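Local coordinates for protein pilin (Streptococcus pyogenes serotype M1, PDB 3GLD) that forms the backbone of the pilus, a stack of covalently linked subunits required for adhesion to host cells, bacterial aggregation and biofilm formation, at residues E251-D263 with K267-S279. The protein carries 2 engineered substitutions. Residues are numbered along the deposited sequence; the frame is centred on the assembly and turned at random.
Sequences EKYTTNVEVSPQD and KNIAGNSTEQETS
With chi1 of Val257 at -172°, its CG1 stands trans to the backbone N and reaches Thr274 CG2 at 4.1 Å, while CG2 lies beside the N, 3.3 Å from Gly271 O. The valine and threonine side chains cross at about a right angle. On the same face Val257 CB lies 4.0 Å from Ile269 CB, and Val259 CB rests against Lys267 CB. Lys267 bends at chi2 and chi3 (65°), and its NZ bonds Glu277 OE2 at 2.9 Å, on the carboxylate's syn side; this salt bridge ties the edge strand to the returning chain. The Val259 and Glu277 side chains come from opposite directions, and the carboxylate meets Val259 CG1. On the other face Glu258 and Asn268 lie side by side, pointing the same way, and Asn256 ND2 sits 3.3 Å from Ala270 CA. Reciprocal hydrogen bonds join the Val257–Ile269 and Val259–Lys267 pairs, the straightest from Val259 N to Lys267 O (2.7 Å, 177°). Just past strand 267-270, Gly271 N donates another to Thr255 O. Thr255 CG2 lies 3.5 Å from Gly271 O; its OG1 is hydrogen-bonded to OD1 of Asn290, of the Lys166–Asn290 isopeptide cross-link, and its side chain is near that of Glu245, which autocatalyses this link. Val257, Val259 and Thr274 also pack on strand 284-291. The arrangement is an antiparallel beta hairpin, 254-261 with 267-270, whose chain then crosses to the opposing sheet at 277-278, as in a beta sandwich.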
loop_
_atom_site.group_PDB
_atom_site.type_symbol
_atom_site.label_atom_id
_atom_site.label_comp_id
_atom_site.label_asym_id
_atom_site.label_seq_id
_atom_site.Cartn_x
_atom_site.Cartn_y
_atom_site.Cartn_z
ATOM N N GLU A 251 -15.587 -37.639 18.010
ATOM C CA GLU A 251 -15.578 -37.260 19.423
ATOM C C GLU A 251 -16.918 -36.663 19.896
ATOM O O GLU A 251 -17.023 -36.147 21.019
ATOM C CB GLU A 251 -14.370 -36.368 19.748
ATOM C CG GLU A 251 -13.044 -37.149 19.753
ATOM C CD GLU A 251 -11.820 -36.247 19.634
ATOM O OE1 GLU A 251 -11.544 -35.494 20.588
ATOM O OE2 GLU A 251 -11.117 -36.309 18.591
ATOM N N LYS A 252 -17.943 -36.775 19.044
ATOM C CA LYS A 252 -19.322 -36.364 19.372
ATOM C C LYS A 252 -19.506 -34.833 19.414
ATOM O O LYS A 252 -20.387 -34.315 20.115
ATOM C CB LYS A 252 -19.825 -37.007 20.680
ATOM C CG LYS A 252 -19.553 -38.533 20.831
ATOM C CD LYS A 252 -20.542 -39.392 20.033
ATOM C CE LYS A 252 -20.179 -40.889 20.063
ATOM N NZ LYS A 252 -18.981 -41.206 19.221
ATOM N N TYR A 253 -18.666 -34.121 18.668
ATOM C CA TYR A 253 -18.868 -32.684 18.441
ATOM C C TYR A 253 -19.489 -32.412 17.088
ATOM O O TYR A 253 -19.140 -33.048 16.095
ATOM C CB TYR A 253 -17.547 -31.922 18.543
ATOM C CG TYR A 253 -17.073 -31.750 19.956
ATOM C CD1 TYR A 253 -17.473 -30.654 20.714
ATOM C CD2 TYR A 253 -16.236 -32.685 20.541
ATOM C CE1 TYR A 253 -17.045 -30.500 22.033
ATOM C CE2 TYR A 253 -15.805 -32.535 21.851
ATOM C CZ TYR A 253 -16.217 -31.446 22.587
ATOM O OH TYR A 253 -15.779 -31.302 23.882
ATOM N N THR A 254 -20.410 -31.454 17.045
ATOM C CA THR A 254 -20.821 -30.885 15.767
ATOM C C THR A 254 -20.138 -29.522 15.599
ATOM O O THR A 254 -20.014 -28.744 16.556
ATOM C CB THR A 254 -22.323 -30.673 15.719
ATOM O OG1 THR A 254 -22.681 -29.812 16.796
ATOM C CG2 THR A 254 -23.075 -32.008 15.866
ATOM N N THR A 255 -19.695 -29.233 14.387
ATOM C CA THR A 255 -18.971 -27.994 14.134
ATOM C C THR A 255 -19.690 -27.121 13.109
ATOM O O THR A 255 -20.095 -27.593 12.043
ATOM C CB THR A 255 -17.530 -28.274 13.709
ATOM O OG1 THR A 255 -16.886 -29.026 14.738
ATOM C CG2 THR A 255 -16.748 -26.954 13.491
ATOM N N ASN A 256 -19.867 -25.853 13.473
ATOM C CA ASN A 256 -20.433 -24.859 12.581
ATOM C C ASN A 256 -19.544 -23.614 12.532
ATOM O O ASN A 256 -18.920 -23.241 13.541
ATOM C CB ASN A 256 -21.862 -24.503 12.989
ATOM C CG ASN A 256 -22.852 -25.663 12.754
ATOM O OD1 ASN A 256 -22.966 -26.589 13.580
ATOM N ND2 ASN A 256 -23.583 -25.603 11.640
ATOM N N VAL A 257 -19.483 -22.996 11.357
ATOM C CA VAL A 257 -18.580 -21.869 11.099
ATOM C C VAL A 257 -19.376 -20.601 10.868
ATOM O O VAL A 257 -20.255 -20.568 10.020
ATOM C CB VAL A 257 -17.706 -22.104 9.835
ATOM C CG1 VAL A 257 -16.644 -21.018 9.717
ATOM C CG2 VAL A 257 -17.023 -23.449 9.887
ATOM N N GLU A 258 -19.075 -19.550 11.608
ATOM C CA GLU A 258 -19.652 -18.257 11.285
ATOM C C GLU A 258 -18.595 -17.355 10.638
ATOM O O GLU A 258 -17.518 -17.164 11.201
ATOM C CB GLU A 258 -20.233 -17.577 12.516
ATOM C CG GLU A 258 -20.943 -16.274 12.167
ATOM C CD GLU A 258 -21.208 -15.435 13.395
ATOM O OE1 GLU A 258 -22.357 -15.439 13.873
ATOM O OE2 GLU A 258 -20.259 -14.801 13.910
ATOM N N VAL A 259 -18.920 -16.803 9.471
ATOM C CA VAL A 259 -18.019 -15.930 8.719
ATOM C C VAL A 259 -18.587 -14.520 8.702
ATOM O O VAL A 259 -19.567 -14.247 8.023
ATOM C CB VAL A 259 -17.811 -16.427 7.260
ATOM C CG1 VAL A 259 -16.834 -15.510 6.505
ATOM C CG2 VAL A 259 -17.297 -17.871 7.243
ATOM N N SER A 260 -17.973 -13.621 9.453
ATOM C CA SER A 260 -18.593 -12.335 9.720
ATOM C C SER A 260 -17.650 -11.160 9.452
ATOM O O SER A 260 -16.892 -10.783 10.341
ATOM C CB SER A 260 -19.082 -12.300 11.177
ATOM O OG SER A 260 -19.621 -11.041 11.497
ATOM N N PRO A 261 -17.695 -10.588 8.214
ATOM C CA PRO A 261 -16.957 -9.347 7.923
ATOM C C PRO A 261 -17.663 -8.157 8.532
ATOM O O PRO A 261 -18.899 -8.102 8.514
ATOM C CB PRO A 261 -16.974 -9.249 6.384
ATOM C CG PRO A 261 -18.076 -10.120 5.928
ATOM C CD PRO A 261 -18.259 -11.196 6.993
ATOM N N GLN A 262 -16.896 -7.212 9.064
ATOM C CA GLN A 262 -17.474 -6.109 9.855
ATOM C C GLN A 262 -18.754 -5.389 9.321
ATOM O O GLN A 262 -19.764 -5.254 10.053
ATOM C CB GLN A 262 -16.391 -5.098 10.202
ATOM C CG GLN A 262 -16.899 -4.004 11.115
ATOM C CD GLN A 262 -15.815 -3.057 11.538
ATOM O OE1 GLN A 262 -14.660 -3.447 11.690
ATOM N NE2 GLN A 262 -16.182 -1.804 11.747
ATOM N N ASP A 263 -18.734 -4.929 8.076
ATOM C CA ASP A 263 -19.926 -4.251 7.511
ATOM C C ASP A 263 -20.601 -5.102 6.433
ATOM O O ASP A 263 -21.163 -4.570 5.470
ATOM C CB ASP A 263 -19.557 -2.894 6.881
ATOM C CG ASP A 263 -19.001 -1.888 7.887
ATOM O OD1 ASP A 263 -19.701 -1.529 8.856
ATOM O OD2 ASP A 263 -17.854 -1.432 7.690
ATOM N N LYS A 267 -22.139 -14.989 7.260
ATOM C CA LYS A 267 -22.337 -16.239 6.564
ATOM C C LYS A 267 -22.255 -17.390 7.571
ATOM O O LYS A 267 -21.358 -17.413 8.418
ATOM C CB LYS A 267 -21.229 -16.374 5.531
ATOM C CG LYS A 267 -21.580 -17.157 4.301
ATOM C CD LYS A 267 -20.859 -16.565 3.098
ATOM C CE LYS A 267 -19.335 -16.698 3.203
ATOM N NZ LYS A 267 -18.661 -15.934 2.123
ATOM N N ASN A 268 -23.194 -18.328 7.484
ATOM C CA ASN A 268 -23.176 -19.507 8.345
ATOM C C ASN A 268 -22.922 -20.773 7.553
ATOM O O ASN A 268 -23.507 -20.978 6.490
ATOM C CB ASN A 268 -24.461 -19.615 9.160
ATOM C CG ASN A 268 -24.394 -18.818 10.447
ATOM O OD1 ASN A 268 -23.648 -19.161 11.368
ATOM N ND2 ASN A 268 -25.172 -17.755 10.521
ATOM N N ILE A 269 -22.033 -21.614 8.071
ATOM C CA ILE A 269 -21.604 -22.808 7.355
ATOM C C ILE A 269 -21.577 -24.015 8.282
ATOM O O ILE A 269 -20.784 -24.071 9.235
ATOM C CB ILE A 269 -20.206 -22.608 6.689
ATOM C CG1 ILE A 269 -20.308 -21.627 5.513
ATOM C CG2 ILE A 269 -19.611 -23.944 6.227
ATOM C CD1 ILE A 269 -18.971 -21.306 4.840
ATOM N N ALA A 270 -22.453 -24.972 8.003
ATOM C CA ALA A 270 -22.381 -26.264 8.639
ATOM C C ALA A 270 -21.072 -26.909 8.172
ATOM O O ALA A 270 -20.745 -26.869 6.980
ATOM C CB ALA A 270 -23.587 -27.110 8.250
ATOM N N GLY A 271 -20.295 -27.453 9.103
ATOM C CA GLY A 271 -19.051 -28.131 8.734
ATOM C C GLY A 271 -17.824 -27.495 9.356
ATOM O O GLY A 271 -17.935 -26.626 10.232
ATOM N N ASN A 272 -16.650 -27.920 8.902
ATOM C CA ASN A 272 -15.424 -27.545 9.590
ATOM C C ASN A 272 -14.463 -26.643 8.816
ATOM O O ASN A 272 -13.324 -26.466 9.234
ATOM C CB ASN A 272 -14.695 -28.782 10.128
ATOM C CG ASN A 272 -14.425 -29.828 9.054
ATOM O OD1 ASN A 272 -14.481 -31.033 9.330
ATOM N ND2 ASN A 272 -14.135 -29.384 7.828
ATOM N N SER A 273 -14.934 -26.081 7.706
ATOM C CA SER A 273 -14.103 -25.241 6.843
ATOM C C SER A 273 -14.802 -23.989 6.319
ATOM O O SER A 273 -15.989 -24.001 6.007
ATOM C CB SER A 273 -13.580 -26.059 5.656
ATOM O OG SER A 273 -12.725 -25.273 4.841
ATOM N N THR A 274 -14.044 -22.900 6.222
ATOM C CA THR A 274 -14.482 -21.767 5.415
ATOM C C THR A 274 -14.391 -22.194 3.954
ATOM O O THR A 274 -13.690 -23.143 3.612
ATOM C CB THR A 274 -13.618 -20.484 5.652
ATOM O OG1 THR A 274 -12.246 -20.722 5.268
ATOM C CG2 THR A 274 -13.683 -20.067 7.115
ATOM N N GLU A 275 -15.114 -21.504 3.089
ATOM C CA GLU A 275 -14.777 -21.559 1.675
ATOM C C GLU A 275 -13.524 -20.689 1.482
ATOM O O GLU A 275 -13.016 -20.094 2.436
ATOM C CB GLU A 275 -15.929 -21.018 0.834
ATOM C CG GLU A 275 -17.233 -21.791 0.936
ATOM C CD GLU A 275 -18.407 -20.984 0.399
ATOM O OE1 GLU A 275 -18.338 -19.727 0.430
ATOM O OE2 GLU A 275 -19.394 -21.604 -0.055
ATOM N N GLN A 276 -13.011 -20.619 0.259
ATOM C CA GLN A 276 -11.932 -19.683 -0.021
ATOM C C GLN A 276 -12.458 -18.251 0.109
ATOM O O GLN A 276 -13.346 -17.835 -0.621
ATOM C CB GLN A 276 -11.320 -19.940 -1.404
ATOM C CG GLN A 276 -10.072 -19.102 -1.684
ATOM C CD GLN A 276 -9.014 -19.866 -2.460
ATOM O OE1 GLN A 276 -8.457 -20.859 -1.974
ATOM N NE2 GLN A 276 -8.723 -19.402 -3.662
ATOM N N GLU A 277 -11.939 -17.525 1.086
ATOM C CA GLU A 277 -12.314 -16.140 1.286
ATOM C C GLU A 277 -11.237 -15.275 0.660
ATOM O O GLU A 277 -10.081 -15.699 0.584
ATOM C CB GLU A 277 -12.389 -15.808 2.774
ATOM C CG GLU A 277 -13.632 -16.278 3.494
ATOM C CD GLU A 277 -14.912 -15.754 2.887
ATOM O OE1 GLU A 277 -15.009 -14.545 2.594
ATOM O OE2 GLU A 277 -15.842 -16.559 2.714
ATOM N N THR A 278 -11.626 -14.072 0.234
ATOM C CA THR A 278 -10.700 -13.036 -0.236
ATOM C C THR A 278 -10.765 -11.846 0.703
ATOM O O THR A 278 -11.838 -11.305 0.957
ATOM C CB THR A 278 -11.037 -12.596 -1.666
ATOM O OG1 THR A 278 -10.856 -13.711 -2.539
ATOM C CG2 THR A 278 -10.135 -11.457 -2.125
ATOM N N SER A 279 -9.616 -11.449 1.239
ATOM C CA SER A 279 -9.601 -10.393 2.244
ATOM C C SER A 279 -9.951 -9.042 1.621
ATOM O O SER A 279 -9.536 -8.741 0.496
ATOM C CB SER A 279 -8.259 -10.328 2.955
ATOM O OG SER A 279 -7.242 -9.921 2.080
#